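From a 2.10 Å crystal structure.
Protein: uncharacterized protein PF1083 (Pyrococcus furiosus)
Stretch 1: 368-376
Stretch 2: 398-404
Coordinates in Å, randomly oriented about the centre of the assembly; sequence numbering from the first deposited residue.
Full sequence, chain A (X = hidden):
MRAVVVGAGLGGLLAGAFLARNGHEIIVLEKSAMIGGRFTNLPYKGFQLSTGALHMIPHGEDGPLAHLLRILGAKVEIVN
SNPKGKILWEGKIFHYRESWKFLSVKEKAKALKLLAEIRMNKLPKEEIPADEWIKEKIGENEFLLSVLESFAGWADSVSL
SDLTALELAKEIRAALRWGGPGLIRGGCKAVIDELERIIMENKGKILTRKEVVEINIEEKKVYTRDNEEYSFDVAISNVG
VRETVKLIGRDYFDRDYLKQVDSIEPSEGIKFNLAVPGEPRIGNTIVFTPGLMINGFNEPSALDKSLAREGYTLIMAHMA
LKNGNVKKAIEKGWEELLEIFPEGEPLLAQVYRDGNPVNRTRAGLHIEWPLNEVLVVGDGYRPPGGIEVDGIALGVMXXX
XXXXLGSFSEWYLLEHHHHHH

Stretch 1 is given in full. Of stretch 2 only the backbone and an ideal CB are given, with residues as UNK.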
# COMPACT_ATOMS: atom_id res chain seq x y z
N GLU A 368 18.42 -5.25 -8.25
CA GLU A 368 18.06 -4.40 -7.12
C GLU A 368 18.67 -3.01 -7.22
O GLU A 368 19.59 -2.79 -8.02
CB GLU A 368 18.47 -5.07 -5.81
CG GLU A 368 19.94 -5.01 -5.48
CD GLU A 368 20.27 -5.77 -4.20
OE1 GLU A 368 21.32 -5.49 -3.58
OE2 GLU A 368 19.47 -6.65 -3.81
N TRP A 369 18.15 -2.07 -6.44
CA TRP A 369 18.67 -0.70 -6.45
C TRP A 369 20.17 -0.80 -6.21
O TRP A 369 20.60 -1.40 -5.24
CB TRP A 369 18.00 0.14 -5.36
CG TRP A 369 18.48 1.56 -5.34
CD1 TRP A 369 19.31 2.13 -4.42
CD2 TRP A 369 18.16 2.59 -6.28
NE1 TRP A 369 19.53 3.45 -4.72
CE2 TRP A 369 18.83 3.76 -5.86
CE3 TRP A 369 17.37 2.64 -7.44
CZ2 TRP A 369 18.74 4.97 -6.56
CZ3 TRP A 369 17.28 3.84 -8.13
CH2 TRP A 369 17.96 4.99 -7.69
N PRO A 370 20.99 -0.21 -7.10
CA PRO A 370 22.46 -0.24 -7.02
C PRO A 370 23.23 0.74 -6.12
O PRO A 370 24.38 0.46 -5.79
CB PRO A 370 22.86 -0.08 -8.48
CG PRO A 370 21.87 0.94 -8.95
CD PRO A 370 20.55 0.47 -8.33
N LEU A 371 22.63 1.86 -5.74
CA LEU A 371 23.35 2.85 -4.93
C LEU A 371 23.17 2.70 -3.42
O LEU A 371 22.21 2.09 -2.96
CB LEU A 371 22.94 4.26 -5.37
CG LEU A 371 23.17 4.50 -6.86
CD1 LEU A 371 22.71 5.90 -7.25
CD2 LEU A 371 24.66 4.33 -7.17
N ASN A 372 24.10 3.27 -2.65
CA ASN A 372 24.06 3.20 -1.20
C ASN A 372 23.86 4.55 -0.52
O ASN A 372 23.31 4.62 0.59
CB ASN A 372 25.36 2.58 -0.67
CG ASN A 372 25.68 1.24 -1.32
OD1 ASN A 372 24.81 0.40 -1.51
ND2 ASN A 372 26.95 1.03 -1.63
N GLU A 373 24.31 5.63 -1.16
CA GLU A 373 24.18 6.97 -0.60
C GLU A 373 22.77 7.50 -0.82
O GLU A 373 22.32 8.42 -0.14
CB GLU A 373 25.19 7.94 -1.24
CG GLU A 373 25.08 8.08 -2.76
CD GLU A 373 25.93 7.05 -3.52
OE1 GLU A 373 25.71 5.83 -3.34
OE2 GLU A 373 26.81 7.47 -4.30
N VAL A 374 22.09 6.91 -1.80
CA VAL A 374 20.71 7.27 -2.10
C VAL A 374 19.94 5.98 -2.16
O VAL A 374 20.34 5.05 -2.85
CB VAL A 374 20.57 7.97 -3.48
CG1 VAL A 374 19.11 8.30 -3.73
CG2 VAL A 374 21.42 9.22 -3.53
N LEU A 375 18.83 5.92 -1.42
CA LEU A 375 17.98 4.74 -1.40
C LEU A 375 16.56 5.13 -1.74
O LEU A 375 16.16 6.27 -1.57
CB LEU A 375 18.01 4.06 -0.03
CG LEU A 375 19.34 3.53 0.49
CD1 LEU A 375 19.09 2.78 1.79
CD2 LEU A 375 20.00 2.61 -0.55
N VAL A 376 15.80 4.16 -2.22
CA VAL A 376 14.41 4.39 -2.60
C VAL A 376 13.45 3.70 -1.63
O VAL A 376 13.65 2.54 -1.27
CB VAL A 376 14.15 3.84 -4.03
CG1 VAL A 376 12.66 3.87 -4.37
CG2 VAL A 376 14.94 4.66 -5.04
N UNK A 398 14.01 -2.35 5.60
CA UNK A 398 15.15 -2.88 4.86
C UNK A 398 16.16 -1.79 4.52
O UNK A 398 17.37 -2.00 4.60
CB UNK A 398 14.67 -3.57 3.58
N UNK A 399 15.66 -0.63 4.10
CA UNK A 399 16.55 0.47 3.76
C UNK A 399 17.34 0.85 5.01
O UNK A 399 18.56 1.00 4.97
CB UNK A 399 15.77 1.67 3.21
N UNK A 400 16.64 0.99 6.14
CA UNK A 400 17.29 1.34 7.40
C UNK A 400 18.36 0.31 7.79
O UNK A 400 19.43 0.68 8.28
CB UNK A 400 16.25 1.46 8.51
N UNK A 401 18.08 -0.97 7.57
CA UNK A 401 19.06 -2.00 7.90
C UNK A 401 20.25 -1.91 6.94
O UNK A 401 21.40 -2.04 7.35
CB UNK A 401 18.42 -3.39 7.84
N UNK A 402 19.96 -1.68 5.66
CA UNK A 402 21.02 -1.56 4.66
C UNK A 402 21.95 -0.41 5.03
O UNK A 402 23.14 -0.44 4.74
CB UNK A 402 20.43 -1.35 3.26
N UNK A 403 21.39 0.61 5.67
CA UNK A 403 22.19 1.76 6.08
C UNK A 403 22.84 1.48 7.42
O UNK A 403 23.60 2.31 7.93
CB UNK A 403 21.33 3.03 6.15
N UNK A 404 22.55 0.32 7.99
CA UNK A 404 23.08 -0.04 9.29
C UNK A 404 22.70 1.07 10.27
O UNK A 404 23.49 1.48 11.11
CB UNK A 404 24.59 -0.25 9.24

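The second stretch is the last turn of a helix, 398-402, and the two residues that follow it, packed against a loop that runs into a strand at 374-376. At position 398 the ideal CB finds nothing of stretch 1 within 5.5 Å, so the choice is wide open. The residue is K398, whose side chain stays well clear.

Position 399 faces the strand. Its CA-to-CB bond points toward L375, and the ideal CB already lies 3.8 Å from L375 CD1. Alanine or another small apolar residue would suit the site, and the geometry here does not exclude a larger one. The residue is A399: A399 CB lies 3.8 Å from L375 CD1, and A399 O is about as near, 3.7 Å from L375 CD1.

Position 400 points away from stretch 1, which therefore does not discriminate among side chains; it is L400. Position 401 is likewise out of reach and equally unconstrained. It is E401, with OE2 hydrogen-bonded elsewhere in the structure.

Position 402 is the most informative. The CA-to-CB bond points toward stretch 1, with the ideal CB 4.6 Å from L375 CD1, but beyond that methyl lie several oxygens: the carbonyls of W369 and L371 and the side-chain OD1 of N372. Such a cluster calls for a donor on a long, flexible arm, so lysine or arginine would fit, and a long polar residue such as glutamine might reach part of the way. The residue is K402, fully extended with all four chi angles t. Its aliphatic part runs past L375, and K402 NZ comes within 3.3 Å of L375 CD2. K402 NZ donates to L371 O at 2.7 Å and, weakly, to N372 OD1 at 3.2 Å. A water accepts from K402 NZ at 2.6 Å and donates to W369 O at 2.7 Å. NZ lies at the edge of the W369 ring, near its plane, rather than over its face.

At position 403 the CA-to-CB bond runs sideways, yet L375 CD1 is 4.9 Å from the ideal CB, and a branched or longer apolar side chain could close that gap. The residue is L403: L403 CG packs 3.6 Å from L375 CD1, and L403 CD2 reaches to 3.8 Å from N372 O.

Position 404 has positive phi (55°), ending the helix in a Schellman motif. Glycine is the usual choice here, with asparagine a good alternative; the residue is N404, out of reach of stretch 1.

Stretch 2 398-404: KALEKLN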
# COMPACT_ATOMS: atom_id res chain seq x y z
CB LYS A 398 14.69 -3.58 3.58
CG LYS A 398 13.63 -4.65 3.79
CD LYS A 398 14.20 -5.90 4.43
CE LYS A 398 15.07 -6.68 3.46
NZ LYS A 398 15.56 -7.95 4.06
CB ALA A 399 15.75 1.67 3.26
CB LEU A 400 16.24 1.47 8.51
CG LEU A 400 15.16 2.54 8.31
CD1 LEU A 400 14.18 2.50 9.49
CD2 LEU A 400 15.82 3.92 8.21
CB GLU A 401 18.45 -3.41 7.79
CG GLU A 401 17.32 -3.68 8.77
CD GLU A 401 17.29 -5.13 9.23
OE1 GLU A 401 17.51 -6.03 8.39
OE2 GLU A 401 17.04 -5.37 10.44
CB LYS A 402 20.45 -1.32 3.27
CG LYS A 402 21.52 -1.29 2.19
CD LYS A 402 20.98 -0.83 0.84
CE LYS A 402 22.10 -0.69 -0.17
NZ LYS A 402 21.61 -0.12 -1.46
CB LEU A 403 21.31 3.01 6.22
CG LEU A 403 20.71 3.54 4.92
CD1 LEU A 403 19.73 4.67 5.22
CD2 LEU A 403 21.83 4.01 3.99
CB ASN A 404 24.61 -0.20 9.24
CG ASN A 404 25.04 -1.38 8.38
OD1 ASN A 404 25.78 -1.21 7.41
ND2 ASN A 404 24.57 -2.57 8.73
O HOH W 1 19.81 -1.58 -2.67
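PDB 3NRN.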